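Local coordinates for protein pseudoalteromonas arctica PAMC 21717 (Pseudoalteromonas arctica, PDB 5YL7) that hydrolyses proteins as a cold-active serine protease of the subtilase family, probably through the catalytic triad shared by these enzymes, at residues A[216-220]-A[307-311]; A[237-243]-A[323-329]; A[293-298]-A[334-339]; A[147-151]-A[185-189]. The contacts are given in a common frame with arbitrary orientation. Numbering follows the deposited sequence.

Contact 1 (A[216-220]-A[307-311]). With CA (calcium ion), chain F.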
# COMPACT_ATOMS: atom_id res chain seq x y z
N ASN A 216 0.73 -7.41 16.05
CA ASN A 216 0.40 -6.35 16.95
C ASN A 216 1.09 -5.05 16.54
O ASN A 216 2.19 -5.07 15.98
CB ASN A 216 0.68 -6.68 18.41
CG ASN A 216 -0.12 -7.84 18.89
OD1 ASN A 216 -1.36 -7.84 18.67
ND2 ASN A 216 0.48 -8.87 19.44
N GLY A 217 0.46 -3.93 16.86
CA GLY A 217 1.03 -2.61 16.57
C GLY A 217 0.97 -2.16 15.15
O GLY A 217 1.82 -1.38 14.73
N VAL A 218 -0.04 -2.62 14.42
CA VAL A 218 -0.21 -2.28 13.00
C VAL A 218 -1.56 -1.73 12.78
O VAL A 218 -2.50 -1.97 13.53
CB VAL A 218 0.05 -3.51 12.09
CG1 VAL A 218 1.41 -4.15 12.38
CG2 VAL A 218 -1.01 -4.56 12.17
N VAL A 219 -1.71 -1.03 11.66
CA VAL A 219 -3.03 -0.55 11.19
C VAL A 219 -3.48 -1.55 10.11
O VAL A 219 -2.96 -1.53 8.99
CB VAL A 219 -2.97 0.86 10.63
CG1 VAL A 219 -4.32 1.34 10.23
CG2 VAL A 219 -2.29 1.82 11.62
N ASN A 220 -4.42 -2.42 10.46
CA ASN A 220 -4.89 -3.48 9.56
C ASN A 220 -6.15 -3.02 8.89
O ASN A 220 -7.10 -2.51 9.54
CB ASN A 220 -5.13 -4.78 10.34
CG ASN A 220 -5.22 -5.96 9.42
OD1 ASN A 220 -4.68 -6.00 8.35
ND2 ASN A 220 -5.92 -7.03 9.91
N GLU A 307 -2.27 5.89 14.32
CA GLU A 307 -3.32 4.87 14.31
C GLU A 307 -4.59 5.41 14.97
O GLU A 307 -5.70 5.19 14.52
CB GLU A 307 -2.82 3.59 14.96
CG GLU A 307 -3.88 2.49 15.01
CD GLU A 307 -3.37 1.15 15.33
OE1 GLU A 307 -2.19 0.97 15.71
OE2 GLU A 307 -4.16 0.17 15.22
N SER A 308 -4.41 6.04 16.14
CA SER A 308 -5.58 6.59 16.87
C SER A 308 -6.30 7.60 16.03
O SER A 308 -7.56 7.58 15.99
CB SER A 308 -5.15 7.08 18.17
OG SER A 308 -6.36 7.58 18.86
N ILE A 309 -5.65 8.51 15.38
CA ILE A 309 -6.31 9.51 14.55
C ILE A 309 -7.04 8.84 13.43
O ILE A 309 -8.24 9.14 13.16
CB ILE A 309 -5.28 10.57 14.02
CG1 ILE A 309 -4.81 11.44 15.15
CG2 ILE A 309 -5.93 11.42 12.93
CD1 ILE A 309 -3.53 12.22 14.86
N LEU A 310 -6.43 7.88 12.73
CA LEU A 310 -7.08 7.16 11.62
C LEU A 310 -8.34 6.50 12.13
O LEU A 310 -9.41 6.57 11.48
CB LEU A 310 -6.17 6.11 11.06
CG LEU A 310 -5.02 6.64 10.18
CD1 LEU A 310 -3.97 5.52 9.96
CD2 LEU A 310 -5.48 7.17 8.83
N LYS A 311 -8.28 5.78 13.25
CA LYS A 311 -9.40 5.00 13.79
C LYS A 311 -10.49 5.91 14.34
O LYS A 311 -11.67 5.58 14.23
CB LYS A 311 -8.95 4.06 14.86
CG LYS A 311 -8.05 2.92 14.33
CD LYS A 311 -7.60 1.92 15.42
CE LYS A 311 -8.78 1.13 15.86
NZ LYS A 311 -8.31 -0.09 16.60
CA CA F . -4.16 -2.31 15.12
O HOH W 1 -2.59 -4.27 15.51
O HOH W 2 -2.22 -1.63 16.60
O HOH W 3 -6.60 -3.63 15.83
O HOH W 4 -5.12 -2.49 17.29
O HOH W 5 -5.23 -4.46 14.66

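Contact 2 (A[237-243]-A[323-329]). With CA (calcium ion), chain F.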
# COMPACT_ATOMS: atom_id res chain seq x y z
N GLY A 237 -12.90 -8.93 10.85
CA GLY A 237 -12.70 -9.46 12.22
C GLY A 237 -12.30 -8.41 13.17
O GLY A 237 -12.18 -7.20 12.81
N SER A 238 -12.05 -8.83 14.41
CA SER A 238 -11.76 -7.89 15.45
C SER A 238 -10.47 -7.10 15.29
O SER A 238 -10.43 -5.95 15.74
CB SER A 238 -11.69 -8.65 16.82
OG SER A 238 -12.84 -9.43 17.03
N ASN A 239 -9.49 -7.65 14.60
CA ASN A 239 -8.25 -6.96 14.45
C ASN A 239 -8.25 -5.99 13.27
O ASN A 239 -7.27 -5.28 13.06
CB ASN A 239 -7.05 -7.88 14.38
CG ASN A 239 -6.95 -8.67 13.14
OD1 ASN A 239 -7.52 -8.28 12.08
ND2 ASN A 239 -6.19 -9.74 13.10
N ILE A 240 -9.35 -5.82 12.56
CA ILE A 240 -9.42 -4.74 11.52
C ILE A 240 -9.52 -3.46 12.30
O ILE A 240 -10.37 -3.30 13.23
CB ILE A 240 -10.66 -4.90 10.65
CG1 ILE A 240 -10.62 -6.26 9.86
CG2 ILE A 240 -10.72 -3.73 9.66
CD1 ILE A 240 -9.55 -6.48 8.93
N ASP A 241 -8.68 -2.48 11.92
CA ASP A 241 -8.74 -1.18 12.54
C ASP A 241 -9.65 -0.24 11.84
O ASP A 241 -10.46 0.52 12.45
CB ASP A 241 -7.33 -0.59 12.58
CG ASP A 241 -6.43 -1.40 13.47
OD1 ASP A 241 -6.78 -1.54 14.71
OD2 ASP A 241 -5.36 -1.93 13.07
N VAL A 242 -9.56 -0.18 10.50
CA VAL A 242 -10.32 0.73 9.61
C VAL A 242 -10.55 0.04 8.28
O VAL A 242 -9.91 -0.97 7.98
CB VAL A 242 -9.57 2.06 9.37
CG1 VAL A 242 -9.30 2.82 10.67
CG2 VAL A 242 -8.27 1.82 8.62
N ALA A 243 -11.46 0.62 7.49
CA ALA A 243 -11.63 0.23 6.13
C ALA A 243 -11.30 1.35 5.19
O ALA A 243 -11.38 2.52 5.54
CB ALA A 243 -13.06 -0.22 5.89
N SER A 323 -17.63 -6.16 10.92
CA SER A 323 -16.27 -6.29 11.48
C SER A 323 -15.18 -5.73 10.58
O SER A 323 -14.18 -6.37 10.28
CB SER A 323 -15.95 -7.70 11.83
OG SER A 323 -16.93 -8.22 12.81
N CYS A 324 -15.44 -4.51 10.15
CA CYS A 324 -14.62 -3.77 9.21
C CYS A 324 -13.93 -2.61 9.91
O CYS A 324 -13.55 -1.59 9.25
CB CYS A 324 -15.44 -3.20 8.10
SG CYS A 324 -16.10 -4.42 6.96
N GLY A 325 -13.66 -2.69 11.21
CA GLY A 325 -13.02 -1.63 11.93
C GLY A 325 -14.02 -0.55 12.24
O GLY A 325 -15.23 -0.73 12.20
N THR A 326 -13.52 0.65 12.55
CA THR A 326 -14.40 1.67 13.12
C THR A 326 -15.21 2.34 12.08
O THR A 326 -16.16 3.12 12.46
CB THR A 326 -13.59 2.72 13.91
OG1 THR A 326 -12.77 3.44 13.00
CG2 THR A 326 -12.78 2.10 14.99
N GLY A 327 -14.87 2.26 10.79
CA GLY A 327 -15.52 3.03 9.74
C GLY A 327 -14.61 3.11 8.53
O GLY A 327 -13.56 2.42 8.53
N ILE A 328 -15.00 3.89 7.55
CA ILE A 328 -14.16 4.17 6.37
C ILE A 328 -13.29 5.37 6.69
O ILE A 328 -13.77 6.40 7.18
CB ILE A 328 -15.01 4.43 5.14
CG1 ILE A 328 -15.87 3.21 4.80
CG2 ILE A 328 -14.17 4.88 3.92
CD1 ILE A 328 -16.99 3.46 3.83
N VAL A 329 -11.99 5.27 6.44
CA VAL A 329 -11.08 6.41 6.64
C VAL A 329 -11.59 7.66 5.91
O VAL A 329 -11.97 7.55 4.75
CB VAL A 329 -9.64 6.00 6.21
CG1 VAL A 329 -8.72 7.23 6.11
CG2 VAL A 329 -9.11 4.98 7.16
CA CA F . -4.16 -2.31 15.12
O HOH W 6 -13.78 -4.87 13.22
O HOH W 7 -12.64 -4.71 13.50
O HOH W 5 -5.23 -4.46 14.66
O HOH W 3 -6.60 -3.63 15.83
O HOH W 4 -5.12 -2.49 17.29
O HOH W 1 -2.59 -4.27 15.51
O HOH W 2 -2.22 -1.63 16.60

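Contact 3 (A[293-298]-A[334-339])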
# COMPACT_ATOMS: atom_id res chain seq x y z
N LEU A 293 -0.58 12.23 5.21
CA LEU A 293 -1.23 13.53 5.38
C LEU A 293 -1.18 13.90 6.83
O LEU A 293 -0.87 15.08 7.19
CB LEU A 293 -2.65 13.54 4.86
CG LEU A 293 -2.84 13.11 3.42
CD1 LEU A 293 -4.31 13.29 3.02
CD2 LEU A 293 -1.92 13.85 2.47
N ILE A 294 -1.54 13.01 7.72
CA ILE A 294 -1.47 13.23 9.15
C ILE A 294 -0.13 13.61 9.55
O ILE A 294 0.04 14.58 10.40
CB ILE A 294 -1.96 11.94 9.93
CG1 ILE A 294 -3.42 11.73 9.74
CG2 ILE A 294 -1.56 12.03 11.37
CD1 ILE A 294 -3.87 10.29 10.08
N LYS A 295 0.94 12.97 9.12
CA LYS A 295 2.32 13.27 9.53
C LYS A 295 2.74 14.64 9.02
O LYS A 295 3.52 15.28 9.74
CB LYS A 295 3.24 12.14 9.04
CG LYS A 295 4.63 12.21 9.59
CD LYS A 295 4.67 11.93 11.07
CE LYS A 295 6.09 11.75 11.57
NZ LYS A 295 6.23 11.52 12.95
N GLN A 296 2.30 15.10 7.89
CA GLN A 296 2.60 16.49 7.48
C GLN A 296 1.97 17.45 8.48
O GLN A 296 2.61 18.40 8.94
CB GLN A 296 2.10 16.79 6.12
CG GLN A 296 2.41 18.25 5.68
CD GLN A 296 1.68 18.66 4.47
OE1 GLN A 296 1.15 17.89 3.67
NE2 GLN A 296 1.74 19.93 4.15
N ALA A 297 0.73 17.23 8.85
CA ALA A 297 -0.00 18.15 9.76
C ALA A 297 0.54 18.06 11.14
O ALA A 297 0.51 19.08 11.88
CB ALA A 297 -1.47 17.83 9.72
N LYS A 298 1.02 16.94 11.63
CA LYS A 298 1.50 16.67 12.99
C LYS A 298 2.86 15.97 12.86
O LYS A 298 2.97 14.75 13.02
CB LYS A 298 0.45 15.83 13.70
CG LYS A 298 0.75 15.70 15.20
CD LYS A 298 -0.36 14.91 15.86
CE LYS A 298 -0.12 14.46 17.29
NZ LYS A 298 0.22 15.65 18.15
N ALA A 334 -9.40 13.17 9.38
CA ALA A 334 -8.15 12.82 9.92
C ALA A 334 -7.15 14.00 9.94
O ALA A 334 -6.49 14.20 10.92
CB ALA A 334 -7.55 11.61 9.14
N VAL A 335 -7.09 14.71 8.80
CA VAL A 335 -6.19 15.89 8.77
C VAL A 335 -6.65 16.95 9.76
O VAL A 335 -5.78 17.51 10.44
CB VAL A 335 -6.09 16.36 7.34
CG1 VAL A 335 -5.56 17.79 7.22
CG2 VAL A 335 -5.33 15.39 6.46
N ALA A 336 -7.95 17.16 9.87
CA ALA A 336 -8.45 18.09 10.87
C ALA A 336 -8.04 17.70 12.26
O ALA A 336 -7.62 18.54 13.11
CB ALA A 336 -9.95 18.21 10.79
N ALA A 337 -8.12 16.42 12.59
CA ALA A 337 -7.73 15.94 13.88
C ALA A 337 -6.27 15.98 14.16
O ALA A 337 -5.86 16.05 15.33
CB ALA A 337 -8.27 14.48 14.09
N ALA A 338 -5.45 15.99 13.12
CA ALA A 338 -4.02 16.08 13.29
C ALA A 338 -3.56 17.55 13.29
O ALA A 338 -2.38 17.78 13.48
CB ALA A 338 -3.39 15.42 12.09
N SER A 339 -4.43 18.51 12.98
CA SER A 339 -4.07 19.94 12.87
C SER A 339 -4.31 20.66 14.23
O SER A 339 -3.95 21.88 14.21
CB SER A 339 -4.83 20.55 11.69
OG SER A 339 -4.53 19.95 10.44

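Contact 4 (A[147-151]-A[185-189])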
# COMPACT_ATOMS: atom_id res chain seq x y z
N ILE A 147 11.14 -4.26 6.43
CA ILE A 147 10.48 -3.41 7.46
C ILE A 147 11.53 -2.69 8.29
O ILE A 147 11.47 -1.47 8.47
CB ILE A 147 9.62 -4.28 8.39
CG1 ILE A 147 8.42 -4.93 7.61
CG2 ILE A 147 9.18 -3.53 9.60
CD1 ILE A 147 7.70 -6.03 8.36
N ILE A 148 12.52 -3.45 8.73
CA ILE A 148 13.61 -2.83 9.55
C ILE A 148 14.31 -1.70 8.79
O ILE A 148 14.40 -0.56 9.27
CB ILE A 148 14.61 -3.93 9.98
CG1 ILE A 148 13.94 -4.91 10.92
CG2 ILE A 148 15.86 -3.27 10.63
CD1 ILE A 148 14.70 -6.20 11.04
N TRP A 149 14.76 -2.05 7.58
CA TRP A 149 15.53 -1.05 6.80
C TRP A 149 14.70 0.18 6.46
O TRP A 149 15.16 1.31 6.45
CB TRP A 149 16.11 -1.75 5.54
CG TRP A 149 16.99 -0.87 4.71
CD1 TRP A 149 18.35 -0.62 4.91
CD2 TRP A 149 16.61 -0.07 3.58
NE1 TRP A 149 18.77 0.23 3.93
CE2 TRP A 149 17.76 0.63 3.13
CE3 TRP A 149 15.41 0.15 2.92
CZ2 TRP A 149 17.73 1.45 2.03
CZ3 TRP A 149 15.42 1.03 1.85
CH2 TRP A 149 16.57 1.67 1.43
N ALA A 150 13.43 -0.07 6.07
CA ALA A 150 12.54 1.00 5.66
C ALA A 150 12.40 2.03 6.75
O ALA A 150 12.26 3.23 6.49
CB ALA A 150 11.18 0.48 5.37
N SER A 151 12.43 1.56 8.02
CA SER A 151 12.29 2.43 9.18
C SER A 151 13.58 3.17 9.56
O SER A 151 13.52 3.96 10.54
CB SER A 151 11.77 1.66 10.35
OG SER A 151 12.75 0.88 11.01
N ALA A 185 10.45 -7.21 13.72
CA ALA A 185 10.69 -6.13 12.73
C ALA A 185 9.73 -4.94 12.90
O ALA A 185 10.12 -3.78 12.86
CB ALA A 185 10.67 -6.73 11.35
N ILE A 186 8.43 -5.27 13.05
CA ILE A 186 7.42 -4.29 13.31
C ILE A 186 7.74 -3.47 14.57
O ILE A 186 7.59 -2.26 14.58
CB ILE A 186 6.05 -4.92 13.36
CG1 ILE A 186 5.70 -5.43 11.95
CG2 ILE A 186 4.97 -4.01 13.93
CD1 ILE A 186 4.47 -6.32 11.97
N ASN A 187 8.15 -4.19 15.65
CA ASN A 187 8.48 -3.47 16.88
C ASN A 187 9.64 -2.49 16.64
O ASN A 187 9.57 -1.40 17.17
CB ASN A 187 8.83 -4.48 17.96
CG ASN A 187 7.69 -5.35 18.46
OD1 ASN A 187 6.53 -5.06 18.21
ND2 ASN A 187 8.05 -6.43 19.18
N THR A 188 10.62 -2.91 15.92
CA THR A 188 11.74 -2.07 15.54
C THR A 188 11.25 -0.84 14.74
O THR A 188 11.57 0.33 15.05
CB THR A 188 12.80 -2.79 14.74
OG1 THR A 188 13.45 -3.72 15.65
CG2 THR A 188 13.83 -1.91 14.12
N ALA A 189 10.43 -1.09 13.71
CA ALA A 189 9.94 0.07 12.91
C ALA A 189 9.17 1.06 13.77
O ALA A 189 9.38 2.30 13.71
CB ALA A 189 9.05 -0.46 11.79

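Contact 1 (A[216-220]-A[307-311])
A calcium site joins residues 216-220, leading into strand 219-224, to helix 303-312 of the subtilase fold. The ion is held by the backbone carbonyl Val-218 O at 2.3 Å and by the carboxylate oxygen Glu-307 OE2 at 2.5 Å, with five waters at 2.4 to 2.9 Å from the metal. Asp-241 contributes both carboxylate oxygens and completes a nine-atom shell. Glu-307 reaches the ion with an extended side chain (chi1 and chi2 both t). Its second oxygen, OE1, accepts a hydrogen bond of 2.7 Å from calcium-bound water 2, while Val-218 N donates to calcium-bound water 1 at 3.2 Å. Beside the ion lies a small apolar patch: Val-219 CG2 rests 3.8 Å from Glu-307 CG, and Val-219 CG1 is 4.2 Å from Leu-310 CD1. Leu-310 continues onto Val-287 and Val-290 of helix 280-297, whereas Val-219 also packs on Val-195 of strand 195-199. Val-218 O and Glu-307 OE2 approach to 3.2 Å although both are acceptors. Two such oxygens would repel each other if left alone; shared coordination to the cation offsets that repulsion, so the polar link between the two segments depends on bound calcium.

Contact 2 (A[237-243]-A[323-329])
Four backbone hydrogen bonds join the loop 323-329 to the segment 237-243: Gly-237 N to Ser-323 O (2.9 Å), Thr-326 N to Asp-241 O (3.1 Å), Ala-243 N to Gly-327 O (3.0 Å) and Val-329 N to Ala-243 O (3.0 Å). The last two flank Ile-328 and form a single bridge of parallel beta type. Water 6 adds a link, donating to Gly-237 O (2.9 Å) and accepting from Gly-325 N (3.0 Å). Asp-241 turns its side chain from the loop and chelates calcium, with OD1 2.8 Å and OD2 2.4 Å from the ion; Asn-220 N and Lys-311 NZ also bond this carboxylate. Gly-325 has positive phi and lies so close to the opposite backbone that a CB would fall 2.4 Å from Asp-241 C; its CA is 3.4 Å from both Ile-240 O and Asp-241 O. Ile-240 CG2 packs against the Cys-324 backbone, 3.4 Å from its C. Apolar contacts follow: Val-242 CG2 meets Val-329 CG2 at 3.6 Å, and Ala-243 CB lies 4.4 Å from the CB of Cys-324, which is disulfide-bonded to Cys-321. The loop thus runs beside strand 242-245, an outermost strand of the parallel sheet; strand 219-224 pairs along the other edge of that strand, and Val-329 reaches Val-287 and Val-290 of helix 280-297.

Contact 3 (A[293-298]-A[334-339])
Ala-338 sits where the ends of two helices meet. Its CB touches Ile-294 CG2 and Ala-297 CB, each at 3.9 Å, and its carbonyl oxygen O lies 3.4 Å from Lys-298 CB, just past the end of helix 280-297. Val-335, one turn earlier, lays CG2 3.6 Å from Leu-293 CB. The axes of 293-297 and 334-338 approach to 8.5 Å and run nearly parallel, crossing at -24°. Helix 280-297 is the central helix that in subtilases carries the catalytic serine near its N terminus; the contact joins the far end of this helix to helix 331-338, the last of the chain. Ile-294 and Ala-297 contribute about equally after these. Ile-294 CD1 is 4.0 Å from Ala-334 CB, and the same side chain also packs on Ile-309 and Leu-310; Ile-309 touches Ala-334 and Ala-337 as well, so helix 303-312 meets both partners. At the last modelled residue, Ser-339 OG turns back to donate to Val-335 O at 2.7 Å and lies 3.8 Å from Ala-297 CB.

Contact 4 (A[147-151]-A[185-189])
Two helix segments run side by side in the same sense, with CA atoms of Ile-148 and Ala-185 5.4 Å apart and those of Ser-151 and Ala-189 5.0 Å apart. They belong to neighbouring helices, 140-150 and 180-191, packed on one face of the parallel sheet of the alpha/beta subtilase fold; helix 180-191 is the connection of a beta-alpha-beta unit between strands 167-170 and 195-199. Alanines on the later helix make room for the isoleucines of the earlier one. Ile-147 CG2 fits between Ala-185 CB (3.9 Å) and Ala-189 CB (3.8 Å), and its CD1 reaches Ile-186 CG1 at 4.2 Å. This same isoleucine faces Ile-168, Met-170 and Leu-40 of the strands beneath, so it fills the gap between both helices and the sheet. Ile-148 CG1 also packs on Ala-185, 3.8 Å from its CB. Ser-151 CB lies 3.7 Å from Ala-189 CB, while Ser-151 OG donates to Ile-148 O at 2.8 Å.

In the fold
Following the chain from its N terminus, contact 4 closes first, with a loop spanning strand 167-170, and is complete before the others open. Contacts 1, 2 and 3 then open in turn at 216-220, 237-243 and 293-298 and close in the same order, so each crosses the other two. Contacts 1 and 2 share one calcium ion and its five waters, fastening the adjacent strands 219-224 and 242-245 to the C-terminal region. Contact 3 meets contact 1 through helix 303-312, where Ile-309 and Leu-310 touch Ile-294; it does not touch contact 2. Contact 4, though separate along the chain, touches contact 1 through Ile-186, linking helix 180-191 to the segment 216-220.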